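ULam111 (Flavobacterium sp., PDB 5WUT) probably hydrolyses beta-1,3-glucosidic bonds in laminarin, as a laminarinase of glycoside hydrolase family 16 with a beta-jelly-roll fold. Local coordinates at residues W113-I121 against E191-F200; H130-T138 against F174-F184. All coordinates share one frame; numbering follows the deposited sequence.

Contact 1: residues W113-I121 against E191-F200; sequences WPQCGEIDI and EAIWPYDQPF
Tyr196 OH donates to Glu118 O at 2.8 Å, from above the carbonyl plane (44° out of it). Ile119 runs past the ring in the opposite direction, and its CG1 comes obliquely to Tyr196 CE1 at 3.6 Å. Pro195 CG sits over the centre of one Tyr196 face. Pro195 CG also presses on Gly117 CA at 3.5 Å, tighter than usual contact. A CB on Gly117 would collide with it, and the backbone angles there also call for glycine. Ile119 CD1 lies over one face of Phe200, 4.1 Å from Phe200 CD2. Replacing Tyr196 by alanine is likely to cost Glu118 O its side-chain donor, leaving it the probable bond from His137 N, and to open a gap beside Ile119 and Pro195.

The outer part is polar. Gln115 crosses Glu191 at about a right angle. Gln115 has CG anti to the backbone N (chi1 179°), and its chain then bends to bring NE2 to Glu191 OE2 (2.8 Å, N-H...O 170°), above the carboxylate plane. A water donates to both Gln115 O and Glu191 OE2. Gln115 OE1 is hydrogen-bonded to Thr139 OG1.

The loop 191-200 thus covers the turn 114-117 and the start of strand 118-123. Strands 97-105 and 131-137 flank that strand. Met172 of strand 172-176 touches both Ile119 and Tyr196.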
loop_
_atom_site.group_PDB
_atom_site.type_symbol
_atom_site.label_atom_id
_atom_site.label_comp_id
_atom_site.label_asym_id
_atom_site.label_seq_id
_atom_site.Cartn_x
_atom_site.Cartn_y
_atom_site.Cartn_z
ATOM N N TRP A 113 3.801 -5.493 30.762
ATOM C CA TRP A 113 3.266 -5.927 29.474
ATOM C C TRP A 113 2.374 -7.132 29.743
ATOM O O TRP A 113 2.751 -7.995 30.532
ATOM C CB TRP A 113 4.411 -6.280 28.510
ATOM C CG TRP A 113 3.988 -6.659 27.115
ATOM C CD1 TRP A 113 3.976 -5.848 26.024
ATOM C CD2 TRP A 113 3.527 -7.940 26.669
ATOM N NE1 TRP A 113 3.521 -6.534 24.926
ATOM C CE2 TRP A 113 3.248 -7.827 25.291
ATOM C CE3 TRP A 113 3.327 -9.176 27.298
ATOM C CZ2 TRP A 113 2.781 -8.898 24.528
ATOM C CZ3 TRP A 113 2.856 -10.252 26.530
ATOM C CH2 TRP A 113 2.583 -10.100 25.164
ATOM N N PRO A 114 1.211 -7.227 29.078
ATOM C CA PRO A 114 0.722 -6.391 27.980
ATOM C C PRO A 114 -0.176 -5.231 28.363
ATOM O O PRO A 114 -0.662 -4.559 27.461
ATOM C CB PRO A 114 -0.087 -7.387 27.154
ATOM C CG PRO A 114 -0.736 -8.230 28.212
ATOM C CD PRO A 114 0.344 -8.407 29.268
ATOM N N GLN A 115 -0.408 -4.983 29.647
ATOM C CA GLN A 115 -1.340 -3.922 30.030
ATOM C C GLN A 115 -0.890 -2.564 29.501
ATOM O O GLN A 115 -1.713 -1.710 29.155
ATOM C CB GLN A 115 -1.501 -3.872 31.555
ATOM C CG GLN A 115 -2.448 -2.787 32.064
ATOM C CD GLN A 115 -3.912 -3.109 31.819
ATOM O OE1 GLN A 115 -4.295 -4.273 31.675
ATOM N NE2 GLN A 115 -4.744 -2.071 31.774
ATOM N N CYS A 116 0.422 -2.376 29.422
ATOM C CA CYS A 116 0.997 -1.108 28.977
ATOM C C CYS A 116 0.677 -0.813 27.518
ATOM O O CYS A 116 0.679 0.341 27.099
ATOM C CB CYS A 116 2.516 -1.113 29.163
ATOM S SG CYS A 116 3.365 -2.392 28.213
ATOM N N GLY A 117 0.401 -1.856 26.745
ATOM C CA GLY A 117 0.180 -1.682 25.319
ATOM C C GLY A 117 1.448 -1.705 24.472
ATOM O O GLY A 117 2.548 -1.335 24.924
ATOM N N GLU A 118 1.284 -2.129 23.220
ATOM C CA GLU A 118 2.383 -2.242 22.275
ATOM C C GLU A 118 1.876 -1.897 20.884
ATOM O O GLU A 118 0.762 -2.287 20.524
ATOM C CB GLU A 118 2.961 -3.662 22.302
ATOM C CG GLU A 118 4.022 -3.949 21.234
ATOM C CD GLU A 118 4.580 -5.367 21.297
ATOM O OE1 GLU A 118 4.491 -6.019 22.359
ATOM O OE2 GLU A 118 5.112 -5.836 20.279
ATOM N N ILE A 119 2.683 -1.168 20.118
ATOM C CA ILE A 119 2.370 -0.833 18.722
ATOM C C ILE A 119 3.479 -1.363 17.822
ATOM O O ILE A 119 4.627 -0.945 17.950
ATOM C CB ILE A 119 2.233 0.698 18.488
ATOM C CG1 ILE A 119 1.356 1.345 19.563
ATOM C CG2 ILE A 119 1.714 0.977 17.044
ATOM C CD1 ILE A 119 1.329 2.857 19.493
ATOM N N ASP A 120 3.142 -2.287 16.922
ATOM C CA ASP A 120 4.124 -2.892 16.035
ATOM C C ASP A 120 4.023 -2.263 14.656
ATOM O O ASP A 120 3.064 -2.515 13.909
ATOM C CB ASP A 120 3.915 -4.402 15.926
ATOM C CG ASP A 120 4.110 -5.112 17.236
ATOM O OD1 ASP A 120 4.873 -4.612 18.073
ATOM O OD2 ASP A 120 3.526 -6.196 17.407
ATOM N N ILE A 121 5.031 -1.473 14.307
ATOM C CA ILE A 121 4.957 -0.617 13.126
ATOM C C ILE A 121 5.703 -1.202 11.918
ATOM O O ILE A 121 5.145 -1.294 10.823
ATOM C CB ILE A 121 5.512 0.786 13.459
ATOM C CG1 ILE A 121 4.769 1.369 14.669
ATOM C CG2 ILE A 121 5.409 1.699 12.231
ATOM C CD1 ILE A 121 5.370 2.695 15.190
ATOM N N GLU A 191 -9.126 0.557 29.243
ATOM C CA GLU A 191 -7.667 0.445 29.231
ATOM C C GLU A 191 -7.218 -0.929 28.715
ATOM O O GLU A 191 -6.168 -1.046 28.070
ATOM C CB GLU A 191 -7.075 0.711 30.624
ATOM C CG GLU A 191 -5.537 0.761 30.606
ATOM C CD GLU A 191 -4.910 1.191 31.927
ATOM O OE1 GLU A 191 -5.375 2.205 32.502
ATOM O OE2 GLU A 191 -3.947 0.519 32.377
ATOM N N ALA A 192 -8.024 -1.961 28.960
ATOM C CA ALA A 192 -7.687 -3.310 28.513
ATOM C C ALA A 192 -7.662 -3.383 26.993
ATOM O O ALA A 192 -6.825 -4.066 26.405
ATOM C CB ALA A 192 -8.675 -4.329 29.080
ATOM N N ILE A 193 -8.591 -2.674 26.361
ATOM C CA ILE A 193 -8.700 -2.652 24.905
ATOM C C ILE A 193 -7.822 -1.560 24.301
ATOM O O ILE A 193 -7.235 -1.731 23.228
ATOM C CB ILE A 193 -10.174 -2.443 24.504
ATOM C CG1 ILE A 193 -10.968 -3.694 24.857
ATOM C CG2 ILE A 193 -10.322 -2.127 23.020
ATOM C CD1 ILE A 193 -12.457 -3.513 24.765
ATOM N N TRP A 194 -7.702 -0.452 25.023
ATOM C CA TRP A 194 -7.056 0.745 24.488
ATOM C C TRP A 194 -6.175 1.421 25.520
ATOM O O TRP A 194 -6.584 2.398 26.155
ATOM C CB TRP A 194 -8.128 1.725 23.983
ATOM C CG TRP A 194 -7.613 2.948 23.261
ATOM C CD1 TRP A 194 -7.380 4.178 23.800
ATOM C CD2 TRP A 194 -7.320 3.062 21.861
ATOM N NE1 TRP A 194 -6.951 5.053 22.827
ATOM C CE2 TRP A 194 -6.902 4.389 21.630
ATOM C CE3 TRP A 194 -7.365 2.172 20.785
ATOM C CZ2 TRP A 194 -6.528 4.848 20.364
ATOM C CZ3 TRP A 194 -6.996 2.628 19.530
ATOM C CH2 TRP A 194 -6.579 3.958 19.333
ATOM N N PRO A 195 -4.963 0.890 25.706
ATOM C CA PRO A 195 -3.983 1.527 26.586
ATOM C C PRO A 195 -3.231 2.652 25.876
ATOM O O PRO A 195 -2.108 2.956 26.277
ATOM C CB PRO A 195 -3.027 0.382 26.918
ATOM C CG PRO A 195 -3.066 -0.471 25.659
ATOM C CD PRO A 195 -4.503 -0.429 25.230
ATOM N N TYR A 196 -3.817 3.236 24.835
ATOM C CA TYR A 196 -3.058 4.126 23.961
ATOM C C TYR A 196 -3.288 5.624 24.190
ATOM O O TYR A 196 -2.975 6.430 23.316
ATOM C CB TYR A 196 -3.352 3.765 22.494
ATOM C CG TYR A 196 -2.951 2.332 22.205
ATOM C CD1 TYR A 196 -1.614 1.962 22.205
ATOM C CD2 TYR A 196 -3.899 1.348 21.977
ATOM C CE1 TYR A 196 -1.226 0.654 21.975
ATOM C CE2 TYR A 196 -3.514 0.018 21.740
ATOM C CZ TYR A 196 -2.170 -0.316 21.738
ATOM O OH TYR A 196 -1.777 -1.617 21.521
ATOM N N ASP A 197 -3.823 5.991 25.359
ATOM C CA ASP A 197 -3.938 7.394 25.738
ATOM C C ASP A 197 -2.894 7.735 26.796
ATOM O O ASP A 197 -3.205 8.214 27.892
ATOM C CB ASP A 197 -5.354 7.709 26.238
ATOM C CG ASP A 197 -6.417 7.441 25.190
ATOM O OD1 ASP A 197 -6.173 7.719 23.997
ATOM O OD2 ASP A 197 -7.509 6.975 25.573
ATOM N N GLN A 198 -1.641 7.456 26.444
ATOM C CA GLN A 198 -0.486 7.751 27.285
ATOM C C GLN A 198 0.715 7.887 26.362
ATOM O O GLN A 198 0.650 7.494 25.195
ATOM C CB GLN A 198 -0.250 6.650 28.315
ATOM C CG GLN A 198 0.076 5.316 27.673
ATOM C CD GLN A 198 0.673 4.307 28.633
ATOM O OE1 GLN A 198 1.374 4.659 29.592
ATOM N NE2 GLN A 198 0.384 3.035 28.390
ATOM N N PRO A 199 1.824 8.441 26.868
ATOM C CA PRO A 199 3.034 8.449 26.038
ATOM C C PRO A 199 3.547 7.028 25.802
ATOM O O PRO A 199 3.337 6.141 26.643
ATOM C CB PRO A 199 4.037 9.265 26.870
ATOM C CG PRO A 199 3.183 10.029 27.873
ATOM C CD PRO A 199 2.032 9.118 28.162
ATOM N N PHE A 200 4.195 6.837 24.658
ATOM C CA PHE A 200 4.849 5.579 24.310
ATOM C C PHE A 200 6.305 5.854 23.960
ATOM O O PHE A 200 6.637 6.971 23.594
ATOM C CB PHE A 200 4.133 4.913 23.121
ATOM C CG PHE A 200 2.978 4.023 23.520
ATOM C CD1 PHE A 200 1.865 4.547 24.175
ATOM C CD2 PHE A 200 2.997 2.669 23.213
ATOM C CE1 PHE A 200 0.823 3.712 24.566
ATOM C CE2 PHE A 200 1.954 1.850 23.584
ATOM C CZ PHE A 200 0.872 2.373 24.268
HETATM O O HOH W 1 -4.036 -3.084 27.841
HETATM O O HOH W 2 -2.040 0.756 30.362
#

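Contact 2: residues H130-T138 against F174-F184; sequences HMVFTSLHT and FFVDNILVYTF
Phe174 is met at its edge, in the ring plane, by Leu136 CD1, 3.7 Å from Phe174 CZ. Tyr182 O also lies in that plane at the edge. Thr134 comes to the same ring obliquely, with CB 3.5 Å from Phe174 CD2. The Tyr182 ring receives Leu136 CD2 at its edge, 3.7 Å from Tyr182 CE2. Leu136 CD2 also touches Phe184 CB at 3.7 Å, so one leucine fills the angle between three aromatic side chains. Tyr182 has its CG trans to the backbone N (chi1 175°), which carries the ring alongside the Thr134 and Leu136 side chains. Thr134 OG1 rests 3.5 Å from Tyr182 CB, oblique to the ring. Further along, Val132 CG2 meets Val176 CG2 more loosely, at 4.3 Å. No hydrogen bond joins the two segments, and apolar packing dominates.

Strands 172-176 and 179-184 form a hairpin with a type I' turn at Val176-Ile179. Val181 and Tyr182 both face Phe174 in a classic beta bulge, which turns two neighbouring side chains toward strand 131-137. That strand lies 8.2 Å from strand 179-184, axis to axis, at 17°. Such face-to-face packing of strands from two sheets, without bonds between them, is the core of a beta-sandwich, here the jelly roll of family 16.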
loop_
_atom_site.group_PDB
_atom_site.type_symbol
_atom_site.label_atom_id
_atom_site.label_comp_id
_atom_site.label_asym_id
_atom_site.label_seq_id
_atom_site.Cartn_x
_atom_site.Cartn_y
_atom_site.Cartn_z
ATOM N N HIS A 130 8.315 -11.043 1.413
ATOM C CA HIS A 130 7.268 -10.296 0.714
ATOM C C HIS A 130 6.036 -10.041 1.571
ATOM O O HIS A 130 4.955 -9.805 1.033
ATOM C CB HIS A 130 6.851 -11.029 -0.566
ATOM C CG HIS A 130 8.001 -11.449 -1.421
ATOM N ND1 HIS A 130 9.157 -10.708 -1.533
ATOM C CD2 HIS A 130 8.167 -12.534 -2.213
ATOM C CE1 HIS A 130 9.989 -11.318 -2.359
ATOM N NE2 HIS A 130 9.411 -12.426 -2.787
ATOM N N MET A 131 6.195 -10.111 2.893
ATOM C CA MET A 131 5.101 -9.851 3.829
ATOM C C MET A 131 5.583 -8.942 4.948
ATOM O O MET A 131 6.721 -9.075 5.412
ATOM C CB MET A 131 4.565 -11.149 4.463
ATOM C CG MET A 131 4.072 -12.213 3.506
ATOM S SD MET A 131 2.513 -11.755 2.736
ATOM C CE MET A 131 2.644 -12.672 1.199
ATOM N N VAL A 132 4.725 -8.021 5.378
ATOM C CA VAL A 132 4.960 -7.304 6.634
ATOM C C VAL A 132 3.737 -7.405 7.524
ATOM O O VAL A 132 2.635 -7.693 7.054
ATOM C CB VAL A 132 5.300 -5.830 6.414
ATOM C CG1 VAL A 132 6.542 -5.707 5.552
ATOM C CG2 VAL A 132 4.117 -5.100 5.791
ATOM N N PHE A 133 3.932 -7.147 8.812
ATOM C CA PHE A 133 2.865 -7.275 9.797
ATOM C C PHE A 133 2.728 -5.963 10.542
ATOM O O PHE A 133 3.732 -5.314 10.810
ATOM C CB PHE A 133 3.165 -8.420 10.769
ATOM C CG PHE A 133 3.384 -9.749 10.095
ATOM C CD1 PHE A 133 4.620 -10.080 9.551
ATOM C CD2 PHE A 133 2.355 -10.668 10.008
ATOM C CE1 PHE A 133 4.818 -11.302 8.923
ATOM C CE2 PHE A 133 2.551 -11.891 9.381
ATOM C CZ PHE A 133 3.785 -12.203 8.843
ATOM N N THR A 134 1.493 -5.560 10.832
ATOM C CA THR A 134 1.208 -4.382 11.653
ATOM C C THR A 134 0.224 -4.827 12.714
ATOM O O THR A 134 -0.792 -5.436 12.380
ATOM C CB THR A 134 0.624 -3.227 10.832
ATOM O OG1 THR A 134 -0.521 -3.695 10.106
ATOM C CG2 THR A 134 1.653 -2.710 9.848
ATOM N N SER A 135 0.536 -4.557 13.984
ATOM C CA SER A 135 -0.182 -5.178 15.098
ATOM C C SER A 135 -0.257 -4.311 16.334
ATOM O O SER A 135 0.532 -3.373 16.511
ATOM C CB SER A 135 0.475 -6.499 15.511
ATOM O OG SER A 135 0.907 -7.264 14.401
ATOM N N LEU A 136 -1.185 -4.691 17.205
ATOM C CA LEU A 136 -1.316 -4.147 18.563
ATOM C C LEU A 136 -1.291 -5.298 19.557
ATOM O O LEU A 136 -1.813 -6.361 19.267
ATOM C CB LEU A 136 -2.617 -3.369 18.752
ATOM C CG LEU A 136 -2.837 -2.055 18.001
ATOM C CD1 LEU A 136 -1.643 -1.113 18.033
ATOM C CD2 LEU A 136 -3.261 -2.353 16.590
ATOM N N HIS A 137 -0.681 -5.078 20.720
ATOM C CA HIS A 137 -0.778 -6.013 21.839
ATOM C C HIS A 137 -1.291 -5.251 23.043
ATOM O O HIS A 137 -0.808 -4.151 23.349
ATOM C CB HIS A 137 0.571 -6.648 22.165
ATOM C CG HIS A 137 1.131 -7.442 21.039
ATOM N ND1 HIS A 137 1.022 -8.814 20.970
ATOM C CD2 HIS A 137 1.772 -7.054 19.913
ATOM C CE1 HIS A 137 1.592 -9.239 19.858
ATOM N NE2 HIS A 137 2.051 -8.190 19.196
ATOM N N THR A 138 -2.309 -5.809 23.686
ATOM C CA THR A 138 -2.980 -5.192 24.828
ATOM C C THR A 138 -3.427 -6.299 25.778
ATOM O O THR A 138 -3.334 -7.474 25.437
ATOM C CB THR A 138 -4.222 -4.402 24.393
ATOM O OG1 THR A 138 -5.165 -5.321 23.836
ATOM C CG2 THR A 138 -3.887 -3.376 23.332
ATOM N N PHE A 174 -2.216 2.395 10.230
ATOM C CA PHE A 174 -0.877 1.946 9.868
ATOM C C PHE A 174 -0.647 2.114 8.369
ATOM O O PHE A 174 -1.526 1.756 7.574
ATOM C CB PHE A 174 -0.675 0.469 10.240
ATOM C CG PHE A 174 -0.736 0.176 11.727
ATOM C CD1 PHE A 174 -1.953 0.153 12.401
ATOM C CD2 PHE A 174 0.425 -0.150 12.433
ATOM C CE1 PHE A 174 -2.006 -0.148 13.776
ATOM C CE2 PHE A 174 0.378 -0.451 13.786
ATOM C CZ PHE A 174 -0.834 -0.446 14.460
ATOM N N PHE A 175 0.516 2.645 7.990
ATOM C CA PHE A 175 0.845 2.917 6.589
ATOM C C PHE A 175 2.162 2.298 6.177
ATOM O O PHE A 175 3.148 2.359 6.912
ATOM C CB PHE A 175 0.922 4.431 6.314
ATOM C CG PHE A 175 -0.289 5.205 6.734
ATOM C CD1 PHE A 175 -0.469 5.583 8.059
ATOM C CD2 PHE A 175 -1.227 5.616 5.796
ATOM C CE1 PHE A 175 -1.580 6.299 8.441
ATOM C CE2 PHE A 175 -2.329 6.350 6.163
ATOM C CZ PHE A 175 -2.517 6.696 7.497
ATOM N N VAL A 176 2.191 1.707 4.990
ATOM C CA VAL A 176 3.448 1.324 4.392
ATOM C C VAL A 176 3.554 2.021 3.056
ATOM O O VAL A 176 2.614 1.968 2.259
ATOM C CB VAL A 176 3.560 -0.208 4.232
ATOM C CG1 VAL A 176 4.913 -0.580 3.631
ATOM C CG2 VAL A 176 3.389 -0.876 5.588
ATOM N N ASP A 177 4.671 2.713 2.836
ATOM C CA ASP A 177 4.868 3.528 1.641
ATOM C C ASP A 177 3.653 4.406 1.376
ATOM O O ASP A 177 3.207 4.549 0.239
ATOM C CB ASP A 177 5.182 2.638 0.431
ATOM C CG ASP A 177 6.510 1.912 0.573
ATOM O OD1 ASP A 177 7.415 2.422 1.257
ATOM O OD2 ASP A 177 6.655 0.831 -0.006
ATOM N N ASN A 178 3.141 4.983 2.463
ATOM C CA ASN A 178 2.045 5.955 2.442
ATOM C C ASN A 178 0.701 5.341 2.078
ATOM O O ASN A 178 -0.261 6.074 1.850
ATOM C CB ASN A 178 2.369 7.102 1.479
ATOM C CG ASN A 178 3.621 7.859 1.872
ATOM O OD1 ASN A 178 3.731 8.335 2.992
ATOM N ND2 ASN A 178 4.573 7.964 0.951
ATOM N N ILE A 179 0.632 4.008 2.022
ATOM C CA ILE A 179 -0.648 3.326 1.803
ATOM C C ILE A 179 -1.246 2.819 3.120
ATOM O O ILE A 179 -0.593 2.103 3.869
ATOM C CB ILE A 179 -0.473 2.181 0.812
ATOM C CG1 ILE A 179 -0.055 2.779 -0.529
ATOM C CG2 ILE A 179 -1.752 1.371 0.703
ATOM C CD1 ILE A 179 0.204 1.770 -1.592
ATOM N N LEU A 180 -2.481 3.220 3.419
ATOM C CA LEU A 180 -3.135 2.749 4.642
ATOM C C LEU A 180 -3.416 1.258 4.536
ATOM O O LEU A 180 -4.193 0.834 3.670
ATOM C CB LEU A 180 -4.425 3.510 4.897
ATOM C CG LEU A 180 -5.238 3.072 6.116
ATOM C CD1 LEU A 180 -4.452 3.319 7.369
ATOM C CD2 LEU A 180 -6.558 3.850 6.145
ATOM N N VAL A 181 -2.767 0.464 5.389
ATOM C CA VAL A 181 -2.894 -0.995 5.286
ATOM C C VAL A 181 -3.728 -1.626 6.397
ATOM O O VAL A 181 -4.188 -2.763 6.248
ATOM C CB VAL A 181 -1.521 -1.686 5.263
ATOM C CG1 VAL A 181 -0.742 -1.238 4.046
ATOM C CG2 VAL A 181 -0.735 -1.412 6.559
ATOM N N TYR A 182 -3.926 -0.905 7.499
ATOM C CA TYR A 182 -4.603 -1.471 8.665
ATOM C C TYR A 182 -5.082 -0.356 9.587
ATOM O O TYR A 182 -4.368 0.629 9.804
ATOM C CB TYR A 182 -3.668 -2.431 9.428
ATOM C CG TYR A 182 -4.226 -2.990 10.722
ATOM C CD1 TYR A 182 -5.466 -3.632 10.761
ATOM C CD2 TYR A 182 -3.494 -2.909 11.900
ATOM C CE1 TYR A 182 -5.979 -4.133 11.953
ATOM C CE2 TYR A 182 -3.991 -3.424 13.089
ATOM C CZ TYR A 182 -5.225 -4.034 13.107
ATOM O OH TYR A 182 -5.715 -4.514 14.306
ATOM N N THR A 183 -6.285 -0.521 10.130
ATOM C CA THR A 183 -6.844 0.435 11.073
ATOM C C THR A 183 -7.405 -0.292 12.292
ATOM O O THR A 183 -8.132 -1.276 12.159
ATOM C CB THR A 183 -7.968 1.279 10.434
ATOM O OG1 THR A 183 -7.436 2.062 9.359
ATOM C CG2 THR A 183 -8.595 2.194 11.470
ATOM N N PHE A 184 -7.051 0.183 13.480
ATOM C CA PHE A 184 -7.636 -0.330 14.714
ATOM C C PHE A 184 -8.391 0.822 15.354
ATOM O O PHE A 184 -7.814 1.870 15.666
ATOM C CB PHE A 184 -6.551 -0.896 15.649
ATOM C CG PHE A 184 -7.078 -1.450 16.953
ATOM C CD1 PHE A 184 -7.988 -2.493 16.962
ATOM C CD2 PHE A 184 -6.621 -0.946 18.166
ATOM C CE1 PHE A 184 -8.467 -3.011 18.165
ATOM C CE2 PHE A 184 -7.086 -1.457 19.372
ATOM C CZ PHE A 184 -8.008 -2.496 19.369
#

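Contact 2 is the more deeply buried. Contact 1 is partly buried, and its Gln115-Glu191 end reaches the surface. Their first segments share a sheet, in which strands 118-123 and 131-137 are neighbours, while hairpin 172-184 packs against it from the facing side. The probable backbone bonds Asp120 N to Ser135 O and Glu118 O to His137 N tie them together. Glu118 O therefore probably serves both the strand ladder and the loop tyrosine. Along the chain, contact 2 is nested in the loop that contact 1 closes. Side chains pack between sheets in contact 2, whereas a loop uses hydrogen bonds and waters as well as apolar groups in contact 1. Tyr196 also touches Leu136, which joins the two apolar clusters.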